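PDB 4BPS: chorismatase from Streptomyces hygroscopicus, which hydrolyses chorismate to (3R,4R)-3,4-dihydroxy-3,4-dihydrobenzoate and pyruvate, a step in the biosynthesis of the immunosuppressants FK506 and FK520. Local coordinates for residues E304-V309 with L325-I330. Numbering follows the deposited sequence.
Sequences EDLDTV and LLHTDI
L306 and L325 bring helix 306-314 against strand 323-327, with their CA atoms 7.3 Å apart, the shortest CA separation between the two segments. In each of them CB points toward the other segment, and the side chains run past one another in opposite directions. L306 lays CD2 alongside CB of L325 at 4.0 Å; from the strand, CD2 of L325 meets the carbonyl O of L306 at 3.3 Å. L325 CD2 also lies 4.4 Å from V309 CG1, a looser touch.

The other branch of L306 serves a different residue. Its CD1 lies 3.9 Å from CB of H327, and the two side chains cross at roughly a right angle. Chi1 of H327, 175°, sets CG opposite the backbone N, and L306 CD1 comes obliquely to the ring where it joins CB, 4.2 Å from H327 CG. ND1 of the ring is hydrogen-bonded to T66 OG1.

Helix and strand belong to the beta-alpha-beta unit formed by strands 296-300 and 323-327 with helix 306-314 between them, in a chain of YjgF fold. V300 also touches L306, while V298 packs on both V309 and L325, so the neighbouring parallel strand shares the interface. V309 also touches V259 and C263 of helix 259-274, and its side chain lies about 9 Å from that of E338, the catalytic proton acceptor. Across the two segments the chemistry is mainly apolar: the leucines, V309 and CB of H327 join helix to strand by dispersion and burial, with one methyl set against a backbone carbonyl oxygen, while the hydrogen bond of H327 ND1 goes to a partner elsewhere in the fold.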
loop_
_atom_site.group_PDB
_atom_site.type_symbol
_atom_site.label_atom_id
_atom_site.label_comp_id
_atom_site.label_asym_id
_atom_site.label_seq_id
_atom_site.Cartn_x
_atom_site.Cartn_y
_atom_site.Cartn_z
ATOM N N GLU A 304 -12.679 18.088 7.803
ATOM C CA GLU A 304 -14.006 18.137 8.385
ATOM C C GLU A 304 -14.749 16.804 8.266
ATOM O O GLU A 304 -15.800 16.651 8.861
ATOM C CB GLU A 304 -14.834 19.276 7.756
ATOM C CG GLU A 304 -15.140 19.084 6.261
ATOM C CD GLU A 304 -15.268 20.402 5.482
ATOM O OE1 GLU A 304 -16.239 21.145 5.732
ATOM O OE2 GLU A 304 -14.423 20.699 4.612
ATOM N N ASP A 305 -14.195 15.846 7.512
ATOM C CA ASP A 305 -14.778 14.505 7.388
ATOM C C ASP A 305 -14.132 13.459 8.277
ATOM O O ASP A 305 -14.653 12.342 8.337
ATOM C CB ASP A 305 -14.696 14.010 5.933
ATOM C CG ASP A 305 -15.573 14.794 4.982
ATOM O OD1 ASP A 305 -16.543 15.445 5.430
ATOM O OD2 ASP A 305 -15.324 14.705 3.752
ATOM N N LEU A 306 -13.016 13.757 8.942
ATOM C CA LEU A 306 -12.313 12.690 9.634
ATOM C C LEU A 306 -13.156 12.071 10.735
ATOM O O LEU A 306 -13.207 10.861 10.842
ATOM C CB LEU A 306 -10.956 13.165 10.189
ATOM C CG LEU A 306 -9.735 12.727 9.335
ATOM C CD1 LEU A 306 -9.523 13.733 8.205
ATOM C CD2 LEU A 306 -8.447 12.515 10.086
ATOM N N ASP A 307 -13.830 12.880 11.543
ATOM C CA ASP A 307 -14.625 12.280 12.612
ATOM C C ASP A 307 -15.838 11.522 12.050
ATOM O O ASP A 307 -16.208 10.491 12.577
ATOM C CB ASP A 307 -15.066 13.308 13.639
ATOM C CG ASP A 307 -15.506 12.649 14.934
ATOM O OD1 ASP A 307 -14.665 11.970 15.576
ATOM O OD2 ASP A 307 -16.690 12.781 15.298
ATOM N N THR A 308 -16.449 12.040 10.991
ATOM C CA THR A 308 -17.548 11.365 10.328
ATOM C C THR A 308 -17.100 9.957 9.917
ATOM O O THR A 308 -17.773 8.953 10.197
ATOM C CB THR A 308 -17.996 12.169 9.092
ATOM O OG1 THR A 308 -18.426 13.467 9.511
ATOM C CG2 THR A 308 -19.136 11.468 8.359
ATOM N N VAL A 309 -15.949 9.895 9.262
ATOM C CA VAL A 309 -15.423 8.622 8.810
ATOM C C VAL A 309 -15.033 7.707 9.970
ATOM O O VAL A 309 -15.311 6.505 9.933
ATOM C CB VAL A 309 -14.236 8.858 7.848
ATOM C CG1 VAL A 309 -13.449 7.580 7.590
ATOM C CG2 VAL A 309 -14.731 9.456 6.544
ATOM N N LEU A 325 -6.249 7.003 11.210
ATOM C CA LEU A 325 -6.818 7.923 10.215
ATOM C C LEU A 325 -5.749 8.931 9.810
ATOM O O LEU A 325 -5.027 9.447 10.658
ATOM C CB LEU A 325 -8.068 8.634 10.750
ATOM C CG LEU A 325 -9.397 7.913 10.454
ATOM C CD1 LEU A 325 -9.483 6.611 11.229
ATOM C CD2 LEU A 325 -10.593 8.794 10.748
ATOM N N LEU A 326 -5.652 9.190 8.510
ATOM C CA LEU A 326 -4.652 10.092 7.939
ATOM C C LEU A 326 -5.373 11.064 7.008
ATOM O O LEU A 326 -6.119 10.633 6.131
ATOM C CB LEU A 326 -3.599 9.291 7.175
ATOM C CG LEU A 326 -2.705 8.387 8.049
ATOM C CD1 LEU A 326 -1.936 7.394 7.172
ATOM C CD2 LEU A 326 -1.744 9.227 8.891
ATOM N N HIS A 327 -5.108 12.357 7.183
ATOM C CA HIS A 327 -5.732 13.401 6.401
ATOM C C HIS A 327 -4.889 13.648 5.157
ATOM O O HIS A 327 -3.808 14.265 5.268
ATOM C CB HIS A 327 -5.830 14.658 7.241
ATOM C CG HIS A 327 -6.358 15.819 6.487
ATOM N ND1 HIS A 327 -5.954 17.108 6.739
ATOM C CD2 HIS A 327 -7.231 15.876 5.451
ATOM C CE1 HIS A 327 -6.580 17.917 5.902
ATOM N NE2 HIS A 327 -7.354 17.195 5.108
ATOM N N THR A 328 -5.326 13.158 3.999
ATOM C CA THR A 328 -4.541 13.281 2.779
ATOM C C THR A 328 -5.441 12.982 1.571
ATOM O O THR A 328 -6.523 12.421 1.710
ATOM C CB THR A 328 -3.325 12.341 2.847
ATOM O OG1 THR A 328 -2.337 12.783 1.907
ATOM C CG2 THR A 328 -3.716 10.883 2.583
ATOM N N ASP A 329 -4.984 13.396 0.396
ATOM C CA ASP A 329 -5.763 13.250 -0.828
ATOM C C ASP A 329 -5.750 11.828 -1.391
ATOM O O ASP A 329 -4.880 11.009 -1.059
ATOM C CB ASP A 329 -5.241 14.207 -1.891
ATOM C CG ASP A 329 -5.598 15.676 -1.624
ATOM O OD1 ASP A 329 -6.308 15.997 -0.665
ATOM O OD2 ASP A 329 -5.217 16.522 -2.438
ATOM N N ILE A 330 -6.755 11.557 -2.235
ATOM C CA ILE A 330 -6.955 10.256 -2.851
ATOM C C ILE A 330 -6.638 10.350 -4.365
ATOM O O ILE A 330 -6.582 11.446 -4.935
ATOM C CB ILE A 330 -8.428 9.783 -2.650
ATOM C CG1 ILE A 330 -8.969 10.178 -1.255
ATOM C CG2 ILE A 330 -8.574 8.265 -2.948
ATOM C CD1 ILE A 330 -8.297 9.498 -0.060
#